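Local coordinates for pesticidal crystal protein Cry2Aa (Bacillus thuringiensis serovar kurstaki, PDB 1I5P), which binds to midgut epithelial cells of dipteran and lepidopteran larvae and promotes their colloid-osmotic lysis, at residues A[275-280]-A[466-471]; A[303-308]-A[443-448]; A[338-343]-A[423-428]; A[480-485]-A[500-505]; A[508-513]-A[523-528]. One frame throughout, in Å; residues are numbered along the deposited sequence.

Interaction 1: residues A[275-280]-A[466-471]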
# COMPACT_ATOMS: atom_id res chain seq x y z
N LEU A 275 2.11 3.85 2.38
CA LEU A 275 2.75 4.96 1.68
C LEU A 275 3.29 5.75 2.87
O LEU A 275 2.52 6.12 3.75
CB LEU A 275 1.74 5.81 0.90
CG LEU A 275 1.04 5.18 -0.31
CD1 LEU A 275 0.16 6.22 -0.97
CD2 LEU A 275 2.08 4.66 -1.30
N TYR A 276 4.60 5.97 2.92
CA TYR A 276 5.19 6.71 4.03
C TYR A 276 5.55 8.12 3.63
O TYR A 276 6.10 8.35 2.55
CB TYR A 276 6.45 6.02 4.55
CG TYR A 276 6.30 4.54 4.77
CD1 TYR A 276 6.59 3.63 3.77
CD2 TYR A 276 5.84 4.05 6.00
CE1 TYR A 276 6.45 2.26 3.98
CE2 TYR A 276 5.68 2.69 6.22
CZ TYR A 276 5.99 1.80 5.21
OH TYR A 276 5.84 0.45 5.46
N ALA A 277 5.26 9.06 4.52
CA ALA A 277 5.56 10.45 4.26
C ALA A 277 6.37 11.04 5.41
O ALA A 277 6.11 10.74 6.58
CB ALA A 277 4.27 11.23 4.09
N SER A 278 7.36 11.85 5.06
CA SER A 278 8.18 12.52 6.06
C SER A 278 8.26 13.96 5.58
O SER A 278 7.93 14.26 4.43
CB SER A 278 9.58 11.89 6.17
OG SER A 278 10.41 12.20 5.06
N GLY A 279 8.71 14.86 6.45
CA GLY A 279 8.76 16.26 6.07
C GLY A 279 9.93 16.74 5.23
O GLY A 279 11.02 16.15 5.24
N SER A 280 9.67 17.81 4.49
CA SER A 280 10.68 18.46 3.66
C SER A 280 11.20 19.58 4.55
O SER A 280 10.68 19.80 5.64
CB SER A 280 10.05 19.07 2.40
OG SER A 280 9.46 18.07 1.59
N SER A 466 4.19 9.87 8.73
CA SER A 466 2.81 9.39 8.70
C SER A 466 2.74 8.17 7.78
O SER A 466 3.34 8.15 6.70
CB SER A 466 1.85 10.51 8.23
OG SER A 466 2.24 11.07 6.99
N VAL A 467 2.02 7.15 8.23
CA VAL A 467 1.86 5.90 7.49
C VAL A 467 0.44 5.84 6.94
O VAL A 467 -0.53 5.72 7.70
CB VAL A 467 2.10 4.68 8.40
CG1 VAL A 467 2.18 3.42 7.57
CG2 VAL A 467 3.37 4.87 9.22
N HIS A 468 0.33 5.91 5.62
CA HIS A 468 -0.96 5.90 4.95
C HIS A 468 -1.30 4.54 4.35
O HIS A 468 -0.48 3.91 3.68
CB HIS A 468 -0.97 6.97 3.86
CG HIS A 468 -0.55 8.33 4.34
ND1 HIS A 468 -1.40 9.41 4.37
CD2 HIS A 468 0.64 8.77 4.81
CE1 HIS A 468 -0.76 10.46 4.85
NE2 HIS A 468 0.48 10.10 5.12
N ASN A 469 -2.53 4.10 4.59
CA ASN A 469 -2.97 2.82 4.07
C ASN A 469 -4.47 2.87 3.81
O ASN A 469 -5.20 3.63 4.47
CB ASN A 469 -2.63 1.71 5.08
CG ASN A 469 -2.69 0.33 4.46
OD1 ASN A 469 -3.77 -0.22 4.25
ND2 ASN A 469 -1.52 -0.24 4.17
N ARG A 470 -4.93 2.07 2.85
CA ARG A 470 -6.34 2.02 2.51
C ARG A 470 -7.19 1.33 3.57
O ARG A 470 -8.40 1.57 3.66
CB ARG A 470 -6.53 1.29 1.18
CG ARG A 470 -6.11 2.07 -0.04
CD ARG A 470 -6.58 1.37 -1.30
NE ARG A 470 -6.74 2.29 -2.42
CZ ARG A 470 -5.81 2.54 -3.33
NH1 ARG A 470 -4.63 1.94 -3.26
NH2 ARG A 470 -6.05 3.40 -4.31
N LYS A 471 -6.55 0.48 4.37
CA LYS A 471 -7.24 -0.26 5.43
C LYS A 471 -8.36 0.54 6.06
O LYS A 471 -8.14 1.65 6.56
CB LYS A 471 -6.25 -0.69 6.51
CG LYS A 471 -6.87 -1.58 7.57
CD LYS A 471 -7.46 -2.83 6.95
CE LYS A 471 -7.94 -3.81 8.01
NZ LYS A 471 -8.35 -5.11 7.42
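An edge of a three-stranded antiparallel sheet is formed where Leu275, Tyr276 and Ala277 pair with His468, Val467 and Ser466. Two hydrogen-bonded pairs, Leu275 with His468 and Ala277 with Ser466, give four backbone bonds; the straightest runs from His468 N to Leu275 O (2.9 Å, 169°). Between them, Tyr276 and Val467 form the non-hydrogen-bonded pair. Their side chains lie side by side and point the same way, with CE2 of Tyr276 3.8 Å from CG1 of Val467; the Tyr276 side chain also touches Leu242 and Arg245 of helix 238-259. On the opposite face, Ser466 OG and His468 NE2 are hydrogen-bonded at 2.7 Å, and Ser376 OG is a second partner of the serine. Ala277 CB packs 3.5 Å from that Ser466 OG. With His468 CG anti to the carbonyl carbon (chi1 -52°), 3.8 Å from Leu275 O, the imidazole edge meets that oxygen through CD2 (3.4 Å). Strand 422-430 completes this antiparallel layer of the middle-domain beta prism beyond 462-469.

Interaction 2: residues A[303-308]-A[443-448]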
# COMPACT_ATOMS: atom_id res chain seq x y z
N ASN A 303 3.72 -1.59 15.84
CA ASN A 303 2.35 -1.52 16.34
C ASN A 303 1.35 -1.25 15.22
O ASN A 303 0.33 -0.62 15.45
CB ASN A 303 2.23 -0.42 17.40
CG ASN A 303 2.92 -0.78 18.72
OD1 ASN A 303 3.21 -1.94 18.98
ND2 ASN A 303 3.17 0.23 19.55
N SER A 304 1.65 -1.73 14.01
CA SER A 304 0.75 -1.53 12.88
C SER A 304 -0.57 -2.27 13.05
O SER A 304 -1.56 -1.94 12.41
CB SER A 304 1.40 -2.01 11.58
OG SER A 304 2.17 -0.98 10.97
N ASN A 305 -0.58 -3.28 13.92
CA ASN A 305 -1.78 -4.06 14.15
C ASN A 305 -2.69 -3.43 15.19
O ASN A 305 -3.80 -3.90 15.44
CB ASN A 305 -1.41 -5.49 14.56
CG ASN A 305 -0.58 -5.55 15.82
OD1 ASN A 305 0.34 -4.76 16.01
ND2 ASN A 305 -0.90 -6.49 16.69
N TYR A 306 -2.23 -2.34 15.80
CA TYR A 306 -3.03 -1.64 16.80
C TYR A 306 -3.78 -0.46 16.17
O TYR A 306 -3.50 -0.08 15.03
CB TYR A 306 -2.14 -1.13 17.94
CG TYR A 306 -1.73 -2.22 18.90
CD1 TYR A 306 -0.62 -3.03 18.63
CD2 TYR A 306 -2.48 -2.49 20.04
CE1 TYR A 306 -0.28 -4.08 19.48
CE2 TYR A 306 -2.15 -3.54 20.89
CZ TYR A 306 -1.06 -4.33 20.61
OH TYR A 306 -0.76 -5.37 21.45
N ILE A 307 -4.72 0.10 16.91
CA ILE A 307 -5.51 1.22 16.43
C ILE A 307 -4.93 2.54 16.93
O ILE A 307 -4.98 2.85 18.12
CB ILE A 307 -6.98 1.08 16.84
CG1 ILE A 307 -7.57 -0.17 16.18
CG2 ILE A 307 -7.77 2.33 16.45
CD1 ILE A 307 -9.01 -0.46 16.53
N LEU A 308 -4.36 3.30 16.00
CA LEU A 308 -3.74 4.59 16.28
C LEU A 308 -4.67 5.55 16.99
O LEU A 308 -5.77 5.84 16.52
CB LEU A 308 -3.25 5.22 14.97
CG LEU A 308 -2.55 6.58 15.03
CD1 LEU A 308 -1.26 6.45 15.84
CD2 LEU A 308 -2.24 7.08 13.61
N HIS A 443 12.12 -6.02 15.30
CA HIS A 443 11.28 -7.19 15.06
C HIS A 443 9.84 -6.74 15.21
O HIS A 443 9.58 -5.56 15.48
CB HIS A 443 11.61 -8.32 16.05
CG HIS A 443 11.37 -7.98 17.49
ND1 HIS A 443 10.10 -7.88 18.03
CD2 HIS A 443 12.23 -7.76 18.51
CE1 HIS A 443 10.20 -7.60 19.32
NE2 HIS A 443 11.48 -7.52 19.64
N TYR A 444 8.90 -7.65 15.02
CA TYR A 444 7.48 -7.33 15.11
C TYR A 444 7.14 -6.61 16.42
O TYR A 444 7.41 -7.12 17.51
CB TYR A 444 6.64 -8.61 14.99
CG TYR A 444 5.16 -8.36 14.81
CD1 TYR A 444 4.65 -7.97 13.57
CD2 TYR A 444 4.27 -8.52 15.87
CE1 TYR A 444 3.28 -7.74 13.39
CE2 TYR A 444 2.90 -8.30 15.71
CZ TYR A 444 2.41 -7.91 14.47
OH TYR A 444 1.07 -7.71 14.30
N ASN A 445 6.56 -5.42 16.29
CA ASN A 445 6.17 -4.61 17.44
C ASN A 445 7.25 -4.43 18.49
O ASN A 445 6.96 -4.31 19.68
CB ASN A 445 4.91 -5.19 18.11
CG ASN A 445 3.66 -4.96 17.28
OD1 ASN A 445 2.57 -5.39 17.66
ND2 ASN A 445 3.82 -4.28 16.15
N GLN A 446 8.51 -4.41 18.07
CA GLN A 446 9.58 -4.22 19.03
C GLN A 446 9.54 -2.79 19.53
O GLN A 446 9.41 -1.85 18.74
CB GLN A 446 10.94 -4.49 18.40
CG GLN A 446 12.11 -3.96 19.24
CD GLN A 446 13.43 -4.58 18.85
OE1 GLN A 446 13.68 -4.88 17.68
NE2 GLN A 446 14.31 -4.76 19.84
N ILE A 447 9.64 -2.63 20.84
CA ILE A 447 9.64 -1.31 21.43
C ILE A 447 11.08 -0.95 21.77
O ILE A 447 11.64 -1.44 22.74
CB ILE A 447 8.78 -1.26 22.71
CG1 ILE A 447 7.33 -1.65 22.38
CG2 ILE A 447 8.84 0.13 23.32
CD1 ILE A 447 6.65 -0.74 21.37
N ARG A 448 11.67 -0.10 20.94
CA ARG A 448 13.05 0.33 21.15
C ARG A 448 13.11 1.85 21.01
O ARG A 448 12.46 2.42 20.13
CB ARG A 448 13.98 -0.31 20.11
CG ARG A 448 15.45 -0.33 20.52
CD ARG A 448 16.39 -0.36 19.31
NE ARG A 448 16.29 -1.58 18.50
CZ ARG A 448 16.85 -1.72 17.30
NH1 ARG A 448 17.55 -0.72 16.78
NH2 ARG A 448 16.73 -2.85 16.63
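Asn445 reaches from the loop 443-448 to Asn303 and Asn305, which lie in a type I beta turn running from Asn303 to Tyr306, in the beta-prism domain. The turn is closed by Tyr306 N donating to Asn303 O, and the facing loop has its own tight turn, with Gln446 N bonded to His443 O. Asn303 and Asn445 both have positive phi, and in both CG stands anti to the carbonyl carbon (chi1 -71° and -73°). Their side chains cross obliquely, with the amide planes 76° apart, and CG of Asn445 comes within 3.5 Å of Asn303 OD1. Asn305 differs: its CG sits between the backbone N and the carbonyl carbon, which brings CG to 3.1 Å from Tyr444 OH. The polar ends have partners elsewhere: Asn305 ND2 donates to Ala501 O and Tyr444 OH is bonded to Ile499 O. The Asn305 amide is inclined to the Tyr444 ring rather than lying flat against it. Farther along, Ile447 crosses Asn303 at about a right angle, its CD1 4.0 Å from Asn303 ND2.

Interaction 3: residues A[338-343]-A[423-428]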
# COMPACT_ATOMS: atom_id res chain seq x y z
N ALA A 338 9.00 12.46 21.17
CA ALA A 338 7.67 12.03 20.78
C ALA A 338 7.45 10.54 20.97
O ALA A 338 8.40 9.76 20.98
CB ALA A 338 7.41 12.40 19.32
N ARG A 339 6.19 10.16 21.12
CA ARG A 339 5.82 8.77 21.27
C ARG A 339 4.39 8.66 20.76
O ARG A 339 3.54 9.48 21.08
CB ARG A 339 5.92 8.33 22.74
CG ARG A 339 5.57 6.87 22.98
CD ARG A 339 6.15 6.38 24.30
NE ARG A 339 5.79 7.25 25.42
CZ ARG A 339 6.41 7.25 26.60
NH1 ARG A 339 7.42 6.42 26.83
NH2 ARG A 339 6.01 8.09 27.55
N VAL A 340 4.16 7.63 19.95
CA VAL A 340 2.85 7.38 19.37
C VAL A 340 2.02 6.51 20.31
O VAL A 340 2.55 5.58 20.93
CB VAL A 340 3.00 6.68 18.00
CG1 VAL A 340 1.64 6.43 17.38
CG2 VAL A 340 3.86 7.55 17.07
N ASN A 341 0.74 6.81 20.41
CA ASN A 341 -0.16 6.08 21.30
C ASN A 341 -1.24 5.30 20.55
O ASN A 341 -1.69 5.71 19.48
CB ASN A 341 -0.82 7.04 22.29
CG ASN A 341 0.20 7.89 23.03
OD1 ASN A 341 1.17 7.37 23.58
ND2 ASN A 341 -0.01 9.20 23.03
N TYR A 342 -1.65 4.18 21.13
CA TYR A 342 -2.66 3.32 20.52
C TYR A 342 -3.68 2.80 21.53
O TYR A 342 -3.49 2.90 22.75
CB TYR A 342 -1.99 2.11 19.85
CG TYR A 342 -0.83 2.44 18.93
CD1 TYR A 342 0.43 2.74 19.45
CD2 TYR A 342 -0.99 2.44 17.54
CE1 TYR A 342 1.51 3.04 18.61
CE2 TYR A 342 0.08 2.74 16.69
CZ TYR A 342 1.33 3.03 17.24
OH TYR A 342 2.38 3.34 16.40
N SER A 343 -4.77 2.24 21.00
CA SER A 343 -5.82 1.67 21.82
C SER A 343 -5.22 0.52 22.63
O SER A 343 -4.27 -0.12 22.18
CB SER A 343 -6.95 1.12 20.94
OG SER A 343 -7.54 2.15 20.18
N ILE A 423 -4.34 7.60 7.70
CA ILE A 423 -3.08 7.52 8.40
C ILE A 423 -3.34 6.48 9.49
O ILE A 423 -3.90 6.80 10.54
CB ILE A 423 -2.69 8.87 9.04
CG1 ILE A 423 -2.35 9.88 7.94
CG2 ILE A 423 -1.50 8.68 9.98
CD1 ILE A 423 -2.08 11.28 8.45
N ARG A 424 -2.98 5.23 9.21
CA ARG A 424 -3.19 4.15 10.16
C ARG A 424 -2.06 3.98 11.17
O ARG A 424 -2.16 3.17 12.09
CB ARG A 424 -3.43 2.84 9.42
CG ARG A 424 -4.75 2.81 8.65
CD ARG A 424 -5.94 3.04 9.57
NE ARG A 424 -7.19 3.05 8.82
CZ ARG A 424 -8.37 3.40 9.33
NH1 ARG A 424 -8.47 3.76 10.60
NH2 ARG A 424 -9.45 3.40 8.56
N ASN A 425 -0.98 4.72 10.99
CA ASN A 425 0.12 4.65 11.94
C ASN A 425 0.99 5.89 11.82
O ASN A 425 1.01 6.56 10.79
CB ASN A 425 0.97 3.39 11.72
CG ASN A 425 1.83 3.06 12.94
OD1 ASN A 425 1.59 3.57 14.04
ND2 ASN A 425 2.81 2.19 12.76
N ILE A 426 1.70 6.19 12.90
CA ILE A 426 2.60 7.33 12.93
C ILE A 426 3.92 6.84 13.52
O ILE A 426 3.94 5.99 14.41
CB ILE A 426 2.06 8.48 13.81
CG1 ILE A 426 0.80 9.08 13.15
CG2 ILE A 426 3.12 9.56 13.98
CD1 ILE A 426 0.08 10.10 14.01
N SER A 427 5.02 7.37 13.01
CA SER A 427 6.33 7.00 13.51
C SER A 427 7.17 8.25 13.43
O SER A 427 6.65 9.36 13.39
CB SER A 427 6.93 5.89 12.65
OG SER A 427 8.08 5.34 13.26
N GLY A 428 8.49 8.09 13.41
CA GLY A 428 9.35 9.24 13.35
C GLY A 428 10.80 8.86 13.55
O GLY A 428 11.11 7.71 13.89
O HOH W 1 5.02 3.74 15.45
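With CG anti to the carbonyl carbon in Tyr342 (chi1 -50°) and anti to the backbone N in Asn425 (chi1 -161°), the phenol and the amide are brought together from two different sheets. The side chains cross at about a right angle, and the amide oxygen lies at the edge of the ring, in its plane. Tyr342 OH donates to Asn425 OD1 at 2.5 Å, very short, so the exact length is doubtful. OD1 also takes a weak bond from Ile426 N, and the other branch of the amide, ND2, donates to Val302 O. A water gives one proton to Tyr342 OH (2.8 Å) and the other to Ile426 O (2.7 Å), closing a polar bridge beside the direct bond. Next to it, Val340 packs tightly on Ile426, its CG2 3.1 Å from the carbonyl O and 3.8 Å from CG2 of the isoleucine; Leu308 touches both residues. Strands 338-342 and 423-428 run nearly antiparallel, their axes 7.1 Å apart, and meet through side chains as layers of the beta prism. A classic beta bulge places Arg424 and Asn425 opposite Val467. The tyrosine hydroxyl thus acts as donor to the amide and acceptor from the water, which gives these buried polar atoms partners beside the Val340 and Ile426 packing.

Interaction 4: residues A[480-485]-A[500-505]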
# COMPACT_ATOMS: atom_id res chain seq x y z
N ASN A 480 -7.56 -6.24 23.48
CA ASN A 480 -6.13 -5.95 23.65
C ASN A 480 -5.66 -4.72 22.86
O ASN A 480 -4.48 -4.37 22.86
CB ASN A 480 -5.29 -7.19 23.29
CG ASN A 480 -5.14 -7.39 21.79
OD1 ASN A 480 -5.94 -6.91 20.99
ND2 ASN A 480 -4.09 -8.12 21.41
N GLY A 481 -6.61 -4.06 22.19
CA GLY A 481 -6.29 -2.86 21.43
C GLY A 481 -6.08 -3.04 19.93
O GLY A 481 -5.98 -2.06 19.19
N THR A 482 -6.02 -4.29 19.47
CA THR A 482 -5.79 -4.54 18.05
C THR A 482 -7.05 -4.54 17.20
O THR A 482 -8.17 -4.54 17.71
CB THR A 482 -5.05 -5.86 17.82
OG1 THR A 482 -5.85 -6.95 18.29
CG2 THR A 482 -3.72 -5.85 18.57
N MET A 483 -6.84 -4.58 15.89
CA MET A 483 -7.90 -4.58 14.91
C MET A 483 -8.72 -5.85 14.79
O MET A 483 -8.18 -6.96 14.77
CB MET A 483 -7.34 -4.31 13.51
CG MET A 483 -6.70 -2.97 13.28
SD MET A 483 -5.94 -2.96 11.64
CE MET A 483 -5.01 -1.43 11.73
N ILE A 484 -10.03 -5.67 14.71
CA ILE A 484 -10.92 -6.80 14.47
C ILE A 484 -11.37 -6.50 13.04
O ILE A 484 -11.94 -5.44 12.76
CB ILE A 484 -12.14 -6.81 15.42
CG1 ILE A 484 -11.67 -7.16 16.85
CG2 ILE A 484 -13.17 -7.82 14.92
CD1 ILE A 484 -12.80 -7.24 17.89
N HIS A 485 -11.08 -7.42 12.13
CA HIS A 485 -11.42 -7.26 10.73
C HIS A 485 -12.88 -7.48 10.42
O HIS A 485 -13.47 -8.47 10.85
CB HIS A 485 -10.55 -8.20 9.90
CG HIS A 485 -9.09 -7.95 10.08
ND1 HIS A 485 -8.41 -7.00 9.36
CD2 HIS A 485 -8.21 -8.46 10.97
CE1 HIS A 485 -7.16 -6.93 9.80
NE2 HIS A 485 -7.02 -7.81 10.77
N HIS A 500 -1.78 -7.38 10.45
CA HIS A 500 -2.89 -6.99 11.32
C HIS A 500 -3.37 -8.13 12.20
O HIS A 500 -4.56 -8.48 12.20
CB HIS A 500 -4.04 -6.47 10.45
CG HIS A 500 -3.68 -5.27 9.64
ND1 HIS A 500 -4.39 -4.89 8.52
CD2 HIS A 500 -2.70 -4.35 9.79
CE1 HIS A 500 -3.88 -3.77 8.03
NE2 HIS A 500 -2.85 -3.43 8.78
N ALA A 501 -2.46 -8.69 12.97
CA ALA A 501 -2.79 -9.80 13.85
C ALA A 501 -3.30 -9.33 15.21
O ALA A 501 -3.05 -8.20 15.63
CB ALA A 501 -1.58 -10.69 14.04
N THR A 502 -4.03 -10.21 15.88
CA THR A 502 -4.52 -9.92 17.21
C THR A 502 -3.31 -10.01 18.13
O THR A 502 -3.12 -9.18 19.02
CB THR A 502 -5.56 -10.96 17.67
OG1 THR A 502 -6.71 -10.89 16.83
CG2 THR A 502 -5.95 -10.73 19.12
N GLN A 503 -2.50 -11.03 17.89
CA GLN A 503 -1.29 -11.26 18.67
C GLN A 503 -0.40 -12.31 17.99
O GLN A 503 -0.89 -13.17 17.25
CB GLN A 503 -1.63 -11.73 20.09
CG GLN A 503 -2.39 -13.05 20.17
CD GLN A 503 -2.50 -13.55 21.60
OE1 GLN A 503 -1.49 -13.82 22.26
NE2 GLN A 503 -3.73 -13.68 22.10
N VAL A 504 0.90 -12.21 18.24
CA VAL A 504 1.87 -13.14 17.68
C VAL A 504 2.89 -13.47 18.77
O VAL A 504 3.33 -12.58 19.49
CB VAL A 504 2.64 -12.51 16.49
CG1 VAL A 504 3.52 -13.56 15.82
CG2 VAL A 504 1.67 -11.89 15.50
N ASN A 505 3.26 -14.74 18.90
CA ASN A 505 4.26 -15.11 19.90
C ASN A 505 5.62 -15.15 19.21
O ASN A 505 5.70 -14.95 17.99
CB ASN A 505 3.93 -16.47 20.54
CG ASN A 505 3.85 -17.60 19.53
OD1 ASN A 505 3.52 -18.73 19.89
ND2 ASN A 505 4.16 -17.31 18.28
O HOH W 2 -7.77 -8.24 17.16
O HOH W 3 -6.79 -9.42 13.61
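His500 meets His485 and Met483 in turn along its length. Its CB lies 3.2 Å from CE1 of His485, at the rim of that imidazole. CG lies 3.8 Å from SD of Met483, and the sulfur stands over the centre of the His500 ring, 12° off its normal. On one side of the ring ND1 comes 3.7 Å from His485 CE1; at the far end NE2 lies 4.2 Å from the Met483 methyl CE, which makes a CH-pi contact with the same face. Met483, extended beyond CG, carries both atoms across the ring. The two imidazoles touch rim to rim, planes 22° apart. These segments flank strand 530-537 in the C-terminal beta sandwich, a lectin-like jelly roll: 483-486 runs parallel to it and 503-504 antiparallel, with a classic beta bulge where Thr502 and Gln503 face Arg533. His485 NE2 donates to His500 O (2.9 Å, 173°) on a lone pair in the carbonyl plane, while ND1 is bonded to Lys471 NZ, consistent with a neutral ring protonated at NE2. At the other end Asn480 ND2 donates to Thr502 O at 2.8 Å. Its OD1 is gripped by Thr482 N, forming an Asx turn, and by Thr482 OG1. One water links Thr482 OG1, Met483 O and Thr502 OG1, the last also hydrogen-bonded to Thr535 OG1; another gives its protons to Met483 O and His500 O.

Interaction 5: residues A[508-513]-A[523-528]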
# COMPACT_ATOMS: atom_id res chain seq x y z
N THR A 508 10.29 -11.69 19.09
CA THR A 508 11.68 -11.29 18.88
C THR A 508 12.29 -11.99 17.68
O THR A 508 13.34 -11.57 17.18
CB THR A 508 12.56 -11.60 20.10
OG1 THR A 508 12.59 -13.02 20.31
CG2 THR A 508 12.01 -10.91 21.34
N ARG A 509 11.64 -13.05 17.22
CA ARG A 509 12.12 -13.81 16.07
C ARG A 509 11.17 -13.67 14.88
O ARG A 509 11.25 -14.43 13.93
CB ARG A 509 12.25 -15.29 16.44
CG ARG A 509 13.13 -15.58 17.67
CD ARG A 509 14.61 -15.60 17.34
NE ARG A 509 14.92 -16.58 16.31
CZ ARG A 509 14.84 -17.90 16.47
NH1 ARG A 509 14.46 -18.41 17.64
NH2 ARG A 509 15.12 -18.71 15.46
N THR A 510 10.28 -12.68 14.94
CA THR A 510 9.32 -12.45 13.86
C THR A 510 9.52 -11.05 13.30
O THR A 510 9.52 -10.07 14.04
CB THR A 510 7.86 -12.59 14.37
OG1 THR A 510 7.64 -13.93 14.82
CG2 THR A 510 6.87 -12.27 13.25
N PHE A 511 9.67 -10.96 11.98
CA PHE A 511 9.91 -9.67 11.34
C PHE A 511 8.98 -9.35 10.18
O PHE A 511 8.47 -10.23 9.51
CB PHE A 511 11.36 -9.59 10.83
CG PHE A 511 12.39 -9.89 11.88
CD1 PHE A 511 12.64 -11.20 12.28
CD2 PHE A 511 13.10 -8.86 12.49
CE1 PHE A 511 13.57 -11.48 13.27
CE2 PHE A 511 14.03 -9.12 13.48
CZ PHE A 511 14.27 -10.44 13.88
N ILE A 512 8.78 -8.05 9.96
CA ILE A 512 7.97 -7.61 8.84
C ILE A 512 8.95 -7.54 7.68
O ILE A 512 10.02 -6.96 7.82
CB ILE A 512 7.35 -6.22 9.12
CG1 ILE A 512 6.40 -6.32 10.31
CG2 ILE A 512 6.62 -5.70 7.89
CD1 ILE A 512 5.76 -5.01 10.72
N SER A 513 8.59 -8.15 6.56
CA SER A 513 9.46 -8.19 5.39
C SER A 513 8.82 -7.52 4.17
O SER A 513 7.77 -7.93 3.69
CB SER A 513 9.82 -9.64 5.06
OG SER A 513 10.65 -9.73 3.92
N LEU A 523 4.88 -11.31 6.91
CA LEU A 523 5.32 -11.59 8.26
C LEU A 523 6.27 -12.78 8.15
O LEU A 523 5.86 -13.88 7.76
CB LEU A 523 4.12 -11.93 9.15
CG LEU A 523 4.19 -11.54 10.63
CD1 LEU A 523 4.50 -10.05 10.77
CD2 LEU A 523 2.86 -11.88 11.31
N ARG A 524 7.54 -12.57 8.48
CA ARG A 524 8.52 -13.64 8.39
C ARG A 524 8.77 -14.29 9.75
O ARG A 524 9.25 -13.63 10.68
CB ARG A 524 9.84 -13.12 7.82
CG ARG A 524 10.87 -14.22 7.59
CD ARG A 524 12.20 -13.69 7.06
NE ARG A 524 12.92 -12.87 8.04
CZ ARG A 524 13.17 -11.57 7.88
NH1 ARG A 524 12.76 -10.93 6.79
NH2 ARG A 524 13.85 -10.91 8.81
N PHE A 525 8.45 -15.57 9.85
CA PHE A 525 8.66 -16.32 11.08
C PHE A 525 10.03 -16.99 11.01
O PHE A 525 10.29 -17.78 10.10
CB PHE A 525 7.57 -17.40 11.25
CG PHE A 525 6.17 -16.86 11.30
CD1 PHE A 525 5.19 -17.36 10.45
CD2 PHE A 525 5.83 -15.84 12.19
CE1 PHE A 525 3.88 -16.86 10.49
CE2 PHE A 525 4.53 -15.33 12.23
CZ PHE A 525 3.55 -15.85 11.38
N GLU A 526 10.90 -16.67 11.95
CA GLU A 526 12.24 -17.25 11.97
C GLU A 526 12.36 -18.32 13.05
O GLU A 526 13.34 -19.05 13.10
CB GLU A 526 13.29 -16.17 12.18
CG GLU A 526 13.47 -15.25 10.98
CD GLU A 526 14.55 -14.21 11.19
OE1 GLU A 526 15.31 -14.32 12.18
OE2 GLU A 526 14.65 -13.28 10.36
N GLN A 527 11.35 -18.38 13.91
CA GLN A 527 11.33 -19.37 14.99
C GLN A 527 10.19 -20.36 14.77
O GLN A 527 9.05 -19.96 14.54
CB GLN A 527 11.17 -18.67 16.34
CG GLN A 527 10.91 -19.62 17.50
CD GLN A 527 11.15 -18.97 18.85
OE1 GLN A 527 11.23 -17.75 18.96
NE2 GLN A 527 11.24 -19.79 19.89
N SER A 528 10.51 -21.64 14.85
CA SER A 528 9.51 -22.68 14.65
C SER A 528 8.44 -22.63 15.74
O SER A 528 8.68 -22.13 16.84
CB SER A 528 10.19 -24.05 14.62
OG SER A 528 9.33 -25.04 14.09
O HOH W 4 8.91 -16.50 14.46
O HOH W 5 12.76 -7.77 6.99
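A beta hairpin of the C-terminal domain pairs Thr510, Phe511 and Ile512 with Phe525, Arg524 and Leu523. Phe511 and Arg524 form the hydrogen-bonded pair, with Arg524 N reaching Phe511 O at 2.7 Å and Phe511 N returning to Arg524 O; Glu526 N bonds to Arg509 O. On the face of Thr510 and Ile512, the methyl CG2 of Thr510 packs 3.8 Å from Leu523 CG, and its OG1 meets the Phe525 ring at the edge, in plane, while bonding to Asn506 O. On the other face, Arg524 has CG anti to the backbone N (chi1 -175°) and its chain bends at chi3. Phe511 CB lies over one face of the guanidinium, 3.5 Å from NH2, and the phenyl and guanidinium planes are 18° apart. NE and NH2 of Arg524 both grip OE2 of Glu526, each at 2.9 Å, in a side-on salt bridge; the carboxylate borders Phe511, with OE1 3.5 Å from CE1. The Arg509 chain is bent at chi2 and chi3, and Gln527 CB lies over one face of its guanidinium, with Gln527 OE1 3.2 Å from Arg509 CG. A water joins Arg524 NH1 to Ile512 O. Held by two nitrogens on one oxygen, the Glu526 carboxylate is probably stabilised in its charged form, and the ion pair probably helps to hold the flat guanidinium beside Phe511.

Interactions 1 and 3 share a sheet through neighbouring strands 462-469 and 422-430, where Val467 N bonds to Asn425 O (2.8 Å), and interaction 3 carries it across to the sheet of 329-342; along the chain it is nested inside both interaction 1 and interaction 2. Interaction 2 sits at the junction of the prism with the C-terminal sandwich. Its turn bonds to interaction 4 through Asn305 O and Met483 N (3.1 Å), and its loop to interaction 5 through Tyr444 N and Thr510 O (2.7 Å). Lys471 ties interaction 1 to interaction 4, centres 21 Å apart, its CE also packing 3.7 Å from His500 ND1. Interactions 3 and 5 do not touch, their nearest atoms being about 8 Å apart.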